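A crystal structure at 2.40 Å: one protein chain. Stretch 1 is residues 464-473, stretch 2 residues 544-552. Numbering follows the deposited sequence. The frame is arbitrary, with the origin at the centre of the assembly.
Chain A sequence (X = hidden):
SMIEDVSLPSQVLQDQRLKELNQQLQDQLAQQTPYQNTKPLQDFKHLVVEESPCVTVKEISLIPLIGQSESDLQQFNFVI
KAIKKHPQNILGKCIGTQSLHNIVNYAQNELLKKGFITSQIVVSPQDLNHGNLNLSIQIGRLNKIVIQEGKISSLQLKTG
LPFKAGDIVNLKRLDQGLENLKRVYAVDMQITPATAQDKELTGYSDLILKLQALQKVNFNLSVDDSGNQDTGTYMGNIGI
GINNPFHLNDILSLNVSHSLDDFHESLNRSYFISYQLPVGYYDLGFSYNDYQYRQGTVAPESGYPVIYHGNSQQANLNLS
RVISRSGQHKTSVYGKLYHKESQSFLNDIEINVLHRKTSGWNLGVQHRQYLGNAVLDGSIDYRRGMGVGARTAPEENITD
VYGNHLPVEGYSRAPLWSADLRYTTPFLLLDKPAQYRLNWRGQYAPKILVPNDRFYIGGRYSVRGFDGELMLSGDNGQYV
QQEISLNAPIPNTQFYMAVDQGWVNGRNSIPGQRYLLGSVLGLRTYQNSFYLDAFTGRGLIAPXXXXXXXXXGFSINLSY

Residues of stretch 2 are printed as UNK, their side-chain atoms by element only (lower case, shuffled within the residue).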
# COMPACT_ATOMS: atom_id res chain seq x y z
N ARG A 464 -1.28 1.72 -22.13
CA ARG A 464 -0.53 2.82 -22.72
C ARG A 464 -0.30 2.58 -24.22
O ARG A 464 -0.36 1.46 -24.72
CB ARG A 464 0.81 3.02 -22.00
CG ARG A 464 0.69 3.83 -20.73
CD ARG A 464 1.98 3.77 -19.93
NE ARG A 464 2.20 2.43 -19.40
CZ ARG A 464 3.27 2.06 -18.70
NH1 ARG A 464 3.38 0.82 -18.27
NH2 ARG A 464 4.23 2.94 -18.43
N GLY A 465 -0.03 3.67 -24.93
CA GLY A 465 0.07 3.64 -26.37
C GLY A 465 -1.23 3.95 -27.09
O GLY A 465 -1.24 4.00 -28.32
N PHE A 466 -2.32 4.16 -26.36
CA PHE A 466 -3.62 4.49 -26.93
C PHE A 466 -4.07 5.84 -26.40
O PHE A 466 -3.84 6.17 -25.23
CB PHE A 466 -4.66 3.41 -26.61
CG PHE A 466 -4.47 2.14 -27.40
CD1 PHE A 466 -5.00 2.02 -28.68
CD2 PHE A 466 -3.77 1.07 -26.87
CE1 PHE A 466 -4.84 0.86 -29.41
CE2 PHE A 466 -3.61 -0.09 -27.59
CZ PHE A 466 -4.14 -0.20 -28.86
N ASP A 467 -4.72 6.62 -27.27
CA ASP A 467 -5.06 8.00 -26.93
C ASP A 467 -6.21 8.06 -25.93
O ASP A 467 -6.32 9.02 -25.15
CB ASP A 467 -5.43 8.79 -28.19
CG ASP A 467 -6.40 8.04 -29.09
OD1 ASP A 467 -7.45 7.55 -28.59
OD2 ASP A 467 -6.12 7.95 -30.31
N GLY A 468 -7.09 7.06 -25.95
CA GLY A 468 -8.25 7.06 -25.09
C GLY A 468 -9.48 7.75 -25.61
O GLY A 468 -10.43 7.95 -24.83
N GLU A 469 -9.51 8.13 -26.89
CA GLU A 469 -10.76 8.68 -27.42
C GLU A 469 -11.83 7.60 -27.52
O GLU A 469 -13.02 7.89 -27.38
CB GLU A 469 -10.53 9.30 -28.80
CG GLU A 469 -10.27 8.30 -29.91
CD GLU A 469 -9.95 8.99 -31.21
OE1 GLU A 469 -10.90 9.50 -31.83
OE2 GLU A 469 -8.76 9.06 -31.57
N LEU A 470 -11.42 6.37 -27.76
CA LEU A 470 -12.33 5.24 -27.79
C LEU A 470 -11.75 4.18 -26.88
O LEU A 470 -10.58 3.83 -27.01
CB LEU A 470 -12.52 4.68 -29.21
CG LEU A 470 -13.12 5.63 -30.25
CD1 LEU A 470 -13.01 5.03 -31.63
CD2 LEU A 470 -14.56 6.00 -29.93
N MSE A 471 -12.57 3.71 -25.94
CA MSE A 471 -12.12 2.68 -25.01
C MSE A 471 -13.00 1.44 -25.11
O MSE A 471 -14.20 1.55 -25.35
CB MSE A 471 -12.11 3.21 -23.58
CG MSE A 471 -11.16 4.38 -23.37
SE MSE A 471 -11.28 5.14 -21.57
CE MSE A 471 -10.05 3.93 -20.63
N LEU A 472 -12.38 0.27 -24.96
CA LEU A 472 -13.13 -0.96 -24.81
C LEU A 472 -13.57 -1.09 -23.35
O LEU A 472 -12.92 -0.58 -22.45
CB LEU A 472 -12.28 -2.17 -25.22
CG LEU A 472 -11.57 -2.04 -26.57
CD1 LEU A 472 -10.65 -3.22 -26.79
CD2 LEU A 472 -12.57 -1.93 -27.72
N SER A 473 -14.71 -1.76 -23.14
CA SER A 473 -15.27 -1.88 -21.80
C SER A 473 -16.04 -3.18 -21.68
O SER A 473 -16.61 -3.67 -22.66
CB SER A 473 -16.17 -0.69 -21.45
OG SER A 473 -17.50 -0.89 -21.90
N UNK A 544 -10.69 -3.15 -35.27
CA UNK A 544 -10.70 -2.21 -36.38
C UNK A 544 -11.24 -0.85 -35.97
O UNK A 544 -10.83 0.17 -36.53
o UNK A 544 -11.17 -5.04 -38.23
c UNK A 544 -10.77 -3.86 -38.31
o UNK A 544 -9.77 -3.52 -38.98
c UNK A 544 -11.52 -2.79 -37.54
N UNK A 545 -12.14 -0.81 -34.99
CA UNK A 545 -12.73 0.46 -34.55
C UNK A 545 -11.77 1.32 -33.75
O UNK A 545 -12.14 2.45 -33.40
c UNK A 545 -14.00 0.19 -33.74
o UNK A 545 -13.70 -0.53 -32.55
N UNK A 546 -10.57 0.83 -33.44
CA UNK A 546 -9.56 1.59 -32.71
C UNK A 546 -8.45 1.96 -33.68
O UNK A 546 -8.03 1.14 -34.51
c UNK A 546 -7.94 1.61 -30.80
c UNK A 546 -10.49 1.52 -29.55
c UNK A 546 -10.13 0.43 -30.54
c UNK A 546 -9.00 0.80 -31.51
N UNK A 547 -7.95 3.20 -33.56
CA UNK A 547 -7.12 3.78 -34.60
C UNK A 547 -5.75 3.10 -34.72
O UNK A 547 -5.27 2.87 -35.83
c UNK A 547 -8.17 6.13 -34.57
n UNK A 547 -8.80 9.80 -34.22
c UNK A 547 -8.87 8.51 -34.98
c UNK A 547 -6.94 5.28 -34.33
c UNK A 547 -7.81 7.59 -34.41
N UNK A 548 -5.14 2.74 -33.59
CA UNK A 548 -3.73 2.32 -33.54
C UNK A 548 -2.81 3.42 -34.07
O UNK A 548 -1.85 3.16 -34.79
c UNK A 548 -4.17 -1.62 -35.57
c UNK A 548 -3.51 -1.52 -34.20
c UNK A 548 -3.92 -0.23 -33.50
c UNK A 548 -3.49 1.00 -34.28
n UNK A 548 -5.63 -1.33 -35.47
N UNK A 549 -3.11 4.66 -33.70
CA UNK A 549 -2.34 5.81 -34.14
C UNK A 549 -1.13 6.02 -33.23
O UNK A 549 -0.94 5.31 -32.23
o UNK A 549 -2.65 7.54 -36.44
c UNK A 549 -3.23 7.05 -34.19
o UNK A 549 -2.79 9.23 -35.04
c UNK A 549 -2.85 8.01 -35.30
N UNK A 550 -0.29 6.99 -33.57
CA UNK A 550 0.84 7.35 -32.73
C UNK A 550 0.41 8.37 -31.68
O UNK A 550 -0.34 9.30 -31.98
c UNK A 550 4.30 5.36 -34.98
c UNK A 550 6.21 4.64 -33.79
n UNK A 550 3.36 5.48 -35.97
c UNK A 550 5.44 4.55 -34.92
c UNK A 550 2.74 6.90 -34.34
c UNK A 550 3.95 6.24 -33.94
c UNK A 550 4.76 6.31 -32.81
c UNK A 550 5.89 5.51 -32.75
c UNK A 550 1.98 7.93 -33.57
c UNK A 550 2.42 6.41 -35.58
N UNK A 551 0.88 8.18 -30.45
CA UNK A 551 0.53 9.06 -29.34
C UNK A 551 1.80 9.57 -28.69
O UNK A 551 2.85 8.91 -28.71
c UNK A 551 -0.37 8.35 -28.30
c UNK A 551 -1.71 7.98 -28.92
c UNK A 551 0.33 7.12 -27.74
N UNK A 552 1.71 10.75 -28.10
CA UNK A 552 2.80 11.35 -27.35
C UNK A 552 2.29 11.82 -26.00
O UNK A 552 1.10 12.05 -25.80
c UNK A 552 4.47 12.03 -29.11
o UNK A 552 2.43 13.27 -28.80
c UNK A 552 3.44 12.53 -28.11

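Position 544 carries four side-chain atoms: two carbons, the second bearing two oxygens. Its side chain stays 9.9 Å from stretch 1 at the nearest approach and takes no part in the contact. That is a carboxylate on a single methylene, so the residue is Asp544.

Position 545 has one carbon followed by one oxygen, the smallest hydroxyl side chain. Its CA-to-CB bond points sideways, and its contact is made by the backbone: the carbonyl O of 545 lies 3.2 Å from CD1 of Leu470. The residue is Ser545, and its hydroxyl is hydrogen-bonded elsewhere in the structure.

Position 546 shows four carbons, forked at the first, with one arm two carbons long and the other one carbon. It points toward stretch 1 and loses 90 Å² to it, more than any other residue of either stretch. The carbon of the one-carbon arm of 546 reaches CE1 of Phe466 at 3.5 Å, approaching the ring obliquely. The end carbon of the longer arm of 546 sits 3.8 Å from CB of Leu470 and 3.4 Å from O of Leu470, while the inner carbon of that arm comes within 4.4 Å of CD2 of Leu472. A beta-branched chain of this shape is isoleucine, Ile546. With chi1 and chi2 both m, the two arms serve different neighbours: CG2 meets Phe466, and CD1 meets Leu470.

Position 547 has four carbons in a row ending in nitrogen, and that terminal nitrogen of 547 lies 2.8 Å from OE2 of Glu469. The composition identifies Lys547. Chi2 to chi4 are all t, so the chain is extended beyond CB. The approach of NZ to OE2 is a salt bridge and a hydrogen bond; a second, weak bond runs from NZ of Lys547 to OE1 of Glu469 at 3.2 Å.

Position 548 has the same composition, four carbons in line and a terminal nitrogen. Here CA-to-CB points away, and the nearest contact is through an aliphatic carbon, the second of the 548 side chain, lying 4.3 Å from CE1 of Phe466. This is Lys548; its chain bends, with chi3 and chi4 both m, and the touching atom is CG.

Position 549 again has two carbons, the second carrying two oxygens. Its side chain comes no closer than 4.9 Å to stretch 1. It is Asp549.

Position 550 has one carbon leading to fused five- and six-membered rings of eight carbons and one nitrogen. It points away and makes no contact. The indole makes it Trp550.

Position 551 has one carbon bearing two more, with no oxygen. It points toward stretch 1: one terminal carbon of 551 is 3.7 Å from N of Asp467, and the other is 3.5 Å from O of Gly465. It is Val551, the two carbons being CG1 and CG2 respectively.

Position 552 has one carbon carrying an oxygen and a carbon, out of reach at 9.1 Å: Thr552.

The contact therefore rests on two apolar anchors, Ile546 and Val551, and one charged link. The N of Glu469 donates to OD1 of Asp467 at 2.7 Å and 167°, tying the turn that presents Glu469 to Lys547. Altogether 537 Å² is buried, and no backbone-to-backbone hydrogen bond joins the stretches.

Stretch 2 544-552: DSIKKDWVT
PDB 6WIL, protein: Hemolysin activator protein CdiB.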